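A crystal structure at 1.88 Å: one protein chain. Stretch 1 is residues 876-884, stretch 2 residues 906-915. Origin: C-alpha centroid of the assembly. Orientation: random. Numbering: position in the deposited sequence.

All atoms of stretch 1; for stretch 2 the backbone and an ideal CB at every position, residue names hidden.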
# COMPACT_ATOMS: atom_id res chain seq x y z
N MET A 876 8.27 -11.36 -12.72
CA MET A 876 8.56 -12.63 -13.34
C MET A 876 9.68 -13.31 -12.62
O MET A 876 10.61 -12.65 -12.14
CB MET A 876 9.02 -12.44 -14.78
CG MET A 876 8.02 -11.86 -15.72
SD MET A 876 8.72 -11.79 -17.38
CE MET A 876 8.87 -13.57 -17.73
N ASN A 877 9.65 -14.63 -12.56
CA ASN A 877 10.83 -15.37 -12.12
C ASN A 877 12.03 -15.05 -12.98
O ASN A 877 11.95 -15.02 -14.22
CB ASN A 877 10.55 -16.87 -12.19
CG ASN A 877 11.74 -17.69 -11.74
OD1 ASN A 877 12.64 -18.02 -12.56
ND2 ASN A 877 11.81 -17.95 -10.45
N SER A 878 13.18 -14.85 -12.33
CA SER A 878 14.38 -14.41 -13.05
C SER A 878 14.78 -15.33 -14.19
O SER A 878 15.17 -14.87 -15.25
CB SER A 878 15.59 -14.33 -12.07
OG SER A 878 15.25 -13.57 -10.95
N LYS A 879 14.73 -16.63 -13.95
CA LYS A 879 15.12 -17.56 -14.98
C LYS A 879 14.12 -17.58 -16.11
O LYS A 879 14.52 -17.64 -17.25
CB LYS A 879 15.32 -18.97 -14.43
CG LYS A 879 15.92 -19.91 -15.46
CD LYS A 879 16.13 -21.29 -14.83
CE LYS A 879 17.06 -22.15 -15.64
NZ LYS A 879 16.31 -22.84 -16.71
N ASP A 880 12.83 -17.56 -15.79
CA ASP A 880 11.82 -17.41 -16.83
C ASP A 880 12.09 -16.23 -17.71
O ASP A 880 11.98 -16.32 -18.93
CB ASP A 880 10.44 -17.21 -16.23
CG ASP A 880 9.88 -18.47 -15.61
OD1 ASP A 880 10.38 -19.58 -15.88
OD2 ASP A 880 8.89 -18.34 -14.88
N ALA A 881 12.46 -15.11 -17.12
CA ALA A 881 12.69 -13.88 -17.91
C ALA A 881 13.91 -14.08 -18.76
O ALA A 881 13.90 -13.77 -19.96
CB ALA A 881 12.86 -12.67 -17.00
N ALA A 882 14.97 -14.60 -18.14
CA ALA A 882 16.22 -14.85 -18.84
C ALA A 882 15.98 -15.75 -20.05
O ALA A 882 16.54 -15.52 -21.09
CB ALA A 882 17.28 -15.48 -17.89
N GLU A 883 15.16 -16.79 -19.90
CA GLU A 883 14.89 -17.70 -21.00
C GLU A 883 14.14 -17.05 -22.16
O GLU A 883 14.26 -17.51 -23.27
CB GLU A 883 14.14 -18.92 -20.53
CG GLU A 883 15.02 -19.77 -19.59
CD GLU A 883 14.30 -21.00 -19.05
OE1 GLU A 883 13.07 -20.92 -18.83
OE2 GLU A 883 14.99 -22.03 -18.84
N LEU A 884 13.41 -15.98 -21.89
CA LEU A 884 12.70 -15.23 -22.93
C LEU A 884 13.50 -14.04 -23.43
O LEU A 884 13.00 -13.25 -24.23
CB LEU A 884 11.37 -14.74 -22.36
CG LEU A 884 10.35 -15.87 -22.18
CD1 LEU A 884 9.26 -15.39 -21.22
CD2 LEU A 884 9.82 -16.37 -23.55
N UNK A 906 9.70 -6.68 -13.80
CA UNK A 906 10.56 -6.86 -12.62
C UNK A 906 10.94 -8.34 -12.55
O UNK A 906 10.07 -9.18 -12.54
CB UNK A 906 9.86 -6.41 -11.34
N UNK A 907 12.22 -8.66 -12.48
CA UNK A 907 12.63 -10.07 -12.33
C UNK A 907 12.94 -10.32 -10.87
O UNK A 907 13.55 -9.48 -10.23
CB UNK A 907 13.84 -10.40 -13.20
N UNK A 908 12.49 -11.45 -10.33
CA UNK A 908 12.76 -11.78 -8.93
C UNK A 908 12.85 -13.30 -8.79
O UNK A 908 12.10 -14.01 -9.43
CB UNK A 908 11.68 -11.21 -8.01
N UNK A 909 13.75 -13.81 -7.94
CA UNK A 909 13.75 -15.25 -7.66
C UNK A 909 12.54 -15.72 -6.86
O UNK A 909 12.33 -16.92 -6.72
CB UNK A 909 15.03 -15.62 -6.90
N UNK A 910 11.79 -14.80 -6.28
CA UNK A 910 10.72 -15.18 -5.39
C UNK A 910 9.41 -15.47 -6.13
O UNK A 910 8.46 -15.86 -5.50
CB UNK A 910 10.50 -14.08 -4.35
N UNK A 911 9.39 -15.27 -7.43
CA UNK A 911 8.23 -15.65 -8.25
C UNK A 911 8.35 -17.11 -8.61
O UNK A 911 9.42 -17.58 -9.03
CB UNK A 911 8.13 -14.79 -9.51
N UNK A 912 7.26 -17.85 -8.48
CA UNK A 912 7.33 -19.25 -8.86
C UNK A 912 7.56 -19.37 -10.35
O UNK A 912 6.96 -18.61 -11.15
CB UNK A 912 6.05 -19.99 -8.45
N UNK A 913 8.42 -20.32 -10.78
CA UNK A 913 8.49 -20.55 -12.22
C UNK A 913 7.13 -20.75 -12.89
O UNK A 913 6.31 -21.55 -12.41
CB UNK A 913 9.37 -21.77 -12.49
N UNK A 914 6.93 -20.03 -13.99
CA UNK A 914 5.69 -20.07 -14.81
C UNK A 914 4.50 -19.45 -14.10
O UNK A 914 3.39 -19.55 -14.56
CB UNK A 914 5.35 -21.51 -15.18
N UNK A 915 4.77 -18.77 -13.02
CA UNK A 915 3.82 -17.81 -12.46
C UNK A 915 4.29 -16.44 -12.96
O UNK A 915 5.49 -16.23 -13.10
CB UNK A 915 3.76 -17.88 -10.93

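Position 906 comes just before the residue that pairs with Met 876 in a parallel bridge. Its carbonyl O accepts a hydrogen bond from Met 876 N at 2.8 Å. CA-to-CB points sideways, with the ideal CB 5.4 Å from Met 876 N. Stretch 1 asks little here, and many side chains would fit. The residue is Arg 906. The end of its side chain leads away and bonds elsewhere in the structure.

Position 907 pairs with Met 876 and puts its CB on the same face of the sheet as the Met 876 side chain. The ideal CB is 4.0 Å from Ser 878 CA and 4.5 Å from Ala 881 CB, so the start of the helix limits the room. A small or beta-branched side chain would suit, such as Val, Thr, Ser or Ala. It is Thr 907. Its CG2 packs on Ala 881 CB at 3.5 Å.

At 908 the backbone does the work. N donates to Met 876 O at 2.9 Å. O takes a weak bond from Ser 878 N at 3.2 Å. CA-to-CB points away, so stretch 1 sets no strong preference. The residue is Ala 908, the first of a type I turn.

Position 909 is second in that turn. Its phi of -69° is within reach of proline, though Ser, Glu or Lys would also be plausible. CB points away. The residue is Pro 909; its CD lies 3.7 Å from Ser 878 OG. In Pro 909, N has no hydrogen to give, so its 3.4 Å approach to Ser 878 OG is a contact and not a hydrogen bond.

Position 910 is third in the turn and points away. Asn, Asp, Ser or Gly would be usual here. It is Asn 910, whose side chain bonds elsewhere in the structure.

Position 911 points toward stretch 1. Its ideal CB is 3.4 Å from Asn 877 N, against backbone, so a compact aliphatic residue is a good choice. It is Val 911, with CB 3.7 Å from Met 876 C. Its O accepts from Asn 877 ND2 at 2.8 Å, while Asn 877 OD1 caps the helix.

Position 912 points away and is open to many residues. Gln 912 starts a type II turn.

Position 913 has phi -50° and psi 132°, at the second place of this turn. The ideal CB is 4.2 Å from Asp 880 OD1. Proline suits the angles best, but a small or polar residue could also fit. Pro 913 sets its CA 3.5 Å from Asp 880 OD2.

Position 914 has positive phi, 70°, favouring Gly or Asn. Yet the carboxylate of Asp 880 is close, which makes Lys or Arg attractive. It is Lys 914. CB points away, but the chain returns: NZ forms a salt bridge with Asp 880 OD1 at 2.8 Å, and N donates to Asp 880 OD2 at 2.7 Å.

Position 915 points sideways, with no stretch 1 atom near its ideal CB, so the choice is wide. In Gln 915, OE1 accepts from Gln 912 N at 3.0 Å. Its backbone O receives a bond from water 1, which also links Asn 877 N and Asp 880 OD2.

Stretch 2 906-915: RTAPNVQPKQ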
# COMPACT_ATOMS: atom_id res chain seq x y z
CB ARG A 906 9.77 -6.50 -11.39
CG ARG A 906 10.37 -7.02 -10.06
CD ARG A 906 9.67 -6.37 -8.88
NE ARG A 906 10.16 -5.02 -8.66
CZ ARG A 906 9.42 -3.97 -8.38
NH1 ARG A 906 8.11 -4.05 -8.29
NH2 ARG A 906 10.02 -2.81 -8.22
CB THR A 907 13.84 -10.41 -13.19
OG1 THR A 907 14.95 -9.58 -12.84
CG2 THR A 907 13.54 -10.20 -14.65
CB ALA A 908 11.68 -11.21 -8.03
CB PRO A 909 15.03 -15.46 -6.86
CG PRO A 909 15.49 -14.16 -6.44
CD PRO A 909 14.84 -13.10 -7.27
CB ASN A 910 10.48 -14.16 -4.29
CG ASN A 910 10.22 -12.77 -4.83
OD1 ASN A 910 9.51 -12.60 -5.80
ND2 ASN A 910 10.81 -11.78 -4.20
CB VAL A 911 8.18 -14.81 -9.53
CG1 VAL A 911 6.99 -15.25 -10.42
CG2 VAL A 911 8.08 -13.33 -9.17
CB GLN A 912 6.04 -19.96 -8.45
CG GLN A 912 6.09 -21.43 -8.73
CD GLN A 912 4.88 -22.18 -8.17
OE1 GLN A 912 4.36 -23.05 -8.84
NE2 GLN A 912 4.45 -21.85 -6.96
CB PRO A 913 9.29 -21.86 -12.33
CG PRO A 913 10.26 -21.76 -11.16
CD PRO A 913 9.36 -21.19 -10.05
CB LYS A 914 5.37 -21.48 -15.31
CG LYS A 914 6.53 -22.17 -16.08
CD LYS A 914 7.24 -21.28 -17.10
CE LYS A 914 8.52 -21.98 -17.70
NZ LYS A 914 9.60 -22.11 -16.63
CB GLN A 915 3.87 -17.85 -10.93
CG GLN A 915 2.99 -16.80 -10.20
CD GLN A 915 3.33 -16.63 -8.73
OE1 GLN A 915 4.40 -17.00 -8.31
NE2 GLN A 915 2.41 -16.04 -7.97
O HOH W 1 7.89 -15.94 -14.21
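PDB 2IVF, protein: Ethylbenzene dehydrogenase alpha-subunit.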